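Local coordinates for transmembrane oligosaccharyl transferase, putative (Archaeoglobus fulgidus, PDB 3VGP), which is the C-terminal globular domain of a putative membrane-embedded archaeal oligosaccharyl transferase of the AglB family, at residues 17-22 with 86-91. The protein carries 1 engineered substitution. Numbering follows the deposited sequence.
Sequences TSLEEQ and VRYVVT
Near its C-terminal end, helix 6-20 comes closest to R87, just before strand 88-91, with the CA atoms of L19 and R87 9.0 Å apart, so that the contact is made mostly by side chains. Y88 reaches out from the strand with CG anti to its carbonyl carbon (chi1 -62°) and presents its hydroxyl to the helix. There S18, with OG anti to its own backbone N (chi1 178°), meets it in the ring plane: S18 OG and Y88 OH form a short hydrogen bond of 2.6 Å; either hydroxyl may donate. L19 adds an apolar touch tip to tip with the same ring, its CD2 lying 4.1 Å from Y88 CE2. In this mixed sheet strand 88-91 is an inner strand, between 35-36 and 156-161, and helix 6-20 packs beside it, M15 also touching Y88. R87 runs out alongside the tyrosine, extended from CG to NE, its CG 3.9 Å above the centre of the Y88 ring. Y88 OH sits 3.1 Å above the guanidinium plane, towards its rim. S18 OG lies over the same face, but its 3.5 Å approach to R87 NH2 is too poorly angled for a hydrogen bond; E160 of strand 156-161 instead meets the charge through a salt bridge to NE. L19 CD2 brushes R87 CD at 4.0 Å as the two side chains slide past each other in opposite directions.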
ATOM      1  N   THR A  17      -7.035  -3.218 -15.403  1.00 30.78           N
ATOM      2  CA  THR A  17      -8.217  -3.079 -16.243  1.00 31.31           C
ATOM      3  C   THR A  17      -8.923  -1.762 -15.949  1.00 30.98           C
ATOM      4  O   THR A  17      -9.378  -1.070 -16.857  1.00 30.67           O
ATOM      5  CB  THR A  17      -9.191  -4.259 -16.016  1.00 32.87           C
ATOM      6  OG1 THR A  17      -8.565  -5.477 -16.441  1.00 35.86           O
ATOM      7  CG2 THR A  17     -10.483  -4.058 -16.796  1.00 34.07           C
ATOM      8  N   SER A  18      -9.006  -1.408 -14.671  1.00 29.01           N
ATOM      9  CA  SER A  18      -9.654  -0.164 -14.278  1.00 31.24           C
ATOM     10  C   SER A  18      -8.847   1.046 -14.741  1.00 31.72           C
ATOM     11  O   SER A  18      -9.412   2.087 -15.074  1.00 33.50           O
ATOM     12  CB  SER A  18      -9.826  -0.117 -12.758  1.00 29.47           C
ATOM     13  OG  SER A  18     -10.422   1.102 -12.348  1.00 31.99           O
ATOM     14  N   LEU A  19      -7.524   0.902 -14.761  1.00 32.64           N
ATOM     15  CA  LEU A  19      -6.631   1.985 -15.171  1.00 32.55           C
ATOM     16  C   LEU A  19      -6.473   2.082 -16.684  1.00 34.23           C
ATOM     17  O   LEU A  19      -6.214   3.154 -17.220  1.00 33.18           O
ATOM     18  CB  LEU A  19      -5.254   1.793 -14.527  1.00 31.74           C
ATOM     19  CG  LEU A  19      -5.208   1.792 -12.999  1.00 29.90           C
ATOM     20  CD1 LEU A  19      -3.846   1.328 -12.513  1.00 30.54           C
ATOM     21  CD2 LEU A  19      -5.524   3.188 -12.493  1.00 27.85           C
ATOM     22  N   GLU A  20      -6.616   0.952 -17.365  1.00 36.79           N
ATOM     23  CA  GLU A  20      -6.473   0.902 -18.822  1.00 39.34           C
ATOM     24  C   GLU A  20      -7.422   1.858 -19.549  1.00 40.09           C
ATOM     25  O   GLU A  20      -7.136   2.322 -20.650  1.00 39.90           O
ATOM     26  CB  GLU A  20      -6.741  -0.520 -19.319  1.00 41.09           C
ATOM     27  CG  GLU A  20      -8.192  -0.734 -19.749  1.00 43.83           C
ATOM     28  CD  GLU A  20      -8.538  -2.182 -20.060  1.00 45.79           C
ATOM     29  OE1 GLU A  20      -7.673  -2.921 -20.584  1.00 44.84           O
ATOM     30  OE2 GLU A  20      -9.694  -2.580 -19.786  1.00 44.58           O
ATOM     31  N   GLU A  21      -8.553   2.136 -18.914  1.00 41.47           N
ATOM     32  CA  GLU A  21      -9.587   3.005 -19.465  1.00 44.21           C
ATOM     33  C   GLU A  21      -9.242   4.498 -19.399  1.00 44.49           C
ATOM     34  O   GLU A  21      -9.870   5.323 -20.061  1.00 45.87           O
ATOM     35  CB  GLU A  21     -10.896   2.742 -18.713  1.00 44.49           C
ATOM     36  CG  GLU A  21     -11.176   1.258 -18.507  1.00 47.21           C
ATOM     37  CD  GLU A  21     -12.322   0.986 -17.541  1.00 49.07           C
ATOM     38  OE1 GLU A  21     -12.725   1.902 -16.787  1.00 49.82           O
ATOM     39  OE2 GLU A  21     -12.816  -0.162 -17.524  1.00 49.13           O
ATOM     40  N   GLN A  22      -8.240   4.840 -18.597  1.00 45.65           N
ATOM     41  CA  GLN A  22      -7.833   6.235 -18.443  1.00 45.46           C
ATOM     42  C   GLN A  22      -7.229   6.823 -19.715  1.00 45.83           C
ATOM     43  O   GLN A  22      -6.499   6.144 -20.440  1.00 45.79           O
ATOM     44  CB  GLN A  22      -6.843   6.362 -17.293  1.00 46.51           C
ATOM     45  N   VAL A  86      -1.689   8.690  -6.560  1.00 17.33           N
ATOM     46  CA  VAL A  86      -2.163   7.317  -6.431  1.00 17.28           C
ATOM     47  C   VAL A  86      -3.685   7.236  -6.408  1.00 16.34           C
ATOM     48  O   VAL A  86      -4.346   8.047  -5.763  1.00 16.99           O
ATOM     49  CB  VAL A  86      -1.605   6.679  -5.131  1.00 20.22           C
ATOM     50  CG1 VAL A  86      -2.415   5.451  -4.749  1.00 24.44           C
ATOM     51  CG2 VAL A  86      -0.144   6.309  -5.334  1.00 22.27           C
ATOM     52  N   ARG A  87      -4.230   6.260  -7.130  1.00 16.90           N
ATOM     53  CA  ARG A  87      -5.675   6.051  -7.166  1.00 16.03           C
ATOM     54  C   ARG A  87      -6.047   4.897  -6.248  1.00 17.65           C
ATOM     55  O   ARG A  87      -7.094   4.921  -5.599  1.00 15.79           O
ATOM     56  CB  ARG A  87      -6.147   5.722  -8.580  1.00 18.12           C
ATOM     57  CG  ARG A  87      -7.628   5.383  -8.640  1.00 17.28           C
ATOM     58  CD  ARG A  87      -8.101   5.133 -10.059  1.00 20.96           C
ATOM     59  NE  ARG A  87      -9.530   4.837 -10.097  1.00 21.97           N
ATOM     60  CZ  ARG A  87     -10.199   4.524 -11.200  1.00 23.22           C
ATOM     61  NH1 ARG A  87     -11.497   4.265 -11.133  1.00 21.56           N
ATOM     62  NH2 ARG A  87      -9.569   4.469 -12.370  1.00 24.45           N
ATOM     63  N   TYR A  88      -5.179   3.891  -6.199  1.00 15.44           N
ATOM     64  CA  TYR A  88      -5.423   2.717  -5.372  1.00 14.46           C
ATOM     65  C   TYR A  88      -4.336   2.424  -4.354  1.00 14.12           C
ATOM     66  O   TYR A  88      -3.143   2.587  -4.620  1.00 14.77           O
ATOM     67  CB  TYR A  88      -5.584   1.475  -6.248  1.00 14.38           C
ATOM     68  CG  TYR A  88      -6.761   1.519  -7.196  1.00 13.98           C
ATOM     69  CD1 TYR A  88      -8.062   1.623  -6.713  1.00 13.36           C
ATOM     70  CD2 TYR A  88      -6.570   1.441  -8.574  1.00 17.67           C
ATOM     71  CE1 TYR A  88      -9.151   1.647  -7.583  1.00 15.50           C
ATOM     72  CE2 TYR A  88      -7.655   1.467  -9.455  1.00 17.52           C
ATOM     73  CZ  TYR A  88      -8.940   1.570  -8.948  1.00 17.12           C
ATOM     74  OH  TYR A  88     -10.021   1.599  -9.803  1.00 19.06           O
ATOM     75  N   VAL A  89      -4.776   1.983  -3.180  1.00 15.27           N
ATOM     76  CA  VAL A  89      -3.886   1.574  -2.105  1.00 14.13           C
ATOM     77  C   VAL A  89      -4.312   0.133  -1.829  1.00 15.50           C
ATOM     78  O   VAL A  89      -5.502  -0.151  -1.690  1.00 17.09           O
ATOM     79  CB  VAL A  89      -4.088   2.420  -0.829  1.00 15.85           C
ATOM     80  CG1 VAL A  89      -3.257   1.841   0.302  1.00 16.78           C
ATOM     81  CG2 VAL A  89      -3.665   3.862  -1.089  1.00 18.26           C
ATOM     82  N   VAL A  90      -3.351  -0.777  -1.748  1.00 16.10           N
ATOM     83  CA  VAL A  90      -3.682  -2.182  -1.538  1.00 16.23           C
ATOM     84  C   VAL A  90      -3.051  -2.751  -0.277  1.00 16.04           C
ATOM     85  O   VAL A  90      -1.868  -2.537  -0.020  1.00 16.29           O
ATOM     86  CB  VAL A  90      -3.219  -3.031  -2.740  1.00 18.30           C
ATOM     87  CG1 VAL A  90      -3.747  -4.455  -2.613  1.00 21.13           C
ATOM     88  CG2 VAL A  90      -3.696  -2.394  -4.036  1.00 21.87           C
ATOM     89  N   THR A  91      -3.850  -3.478   0.499  1.00 15.25           N
ATOM     90  CA  THR A  91      -3.372  -4.099   1.732  1.00 15.80           C
ATOM     91  C   THR A  91      -3.627  -5.605   1.670  1.00 17.18           C
ATOM     92  O   THR A  91      -4.270  -6.095   0.744  1.00 17.19           O
ATOM     93  CB  THR A  91      -4.081  -3.518   2.986  1.00 15.78           C
ATOM     94  OG1 THR A  91      -5.479  -3.836   2.954  1.00 16.89           O
ATOM     95  CG2 THR A  91      -3.914  -1.996   3.033  1.00 17.10           C
TER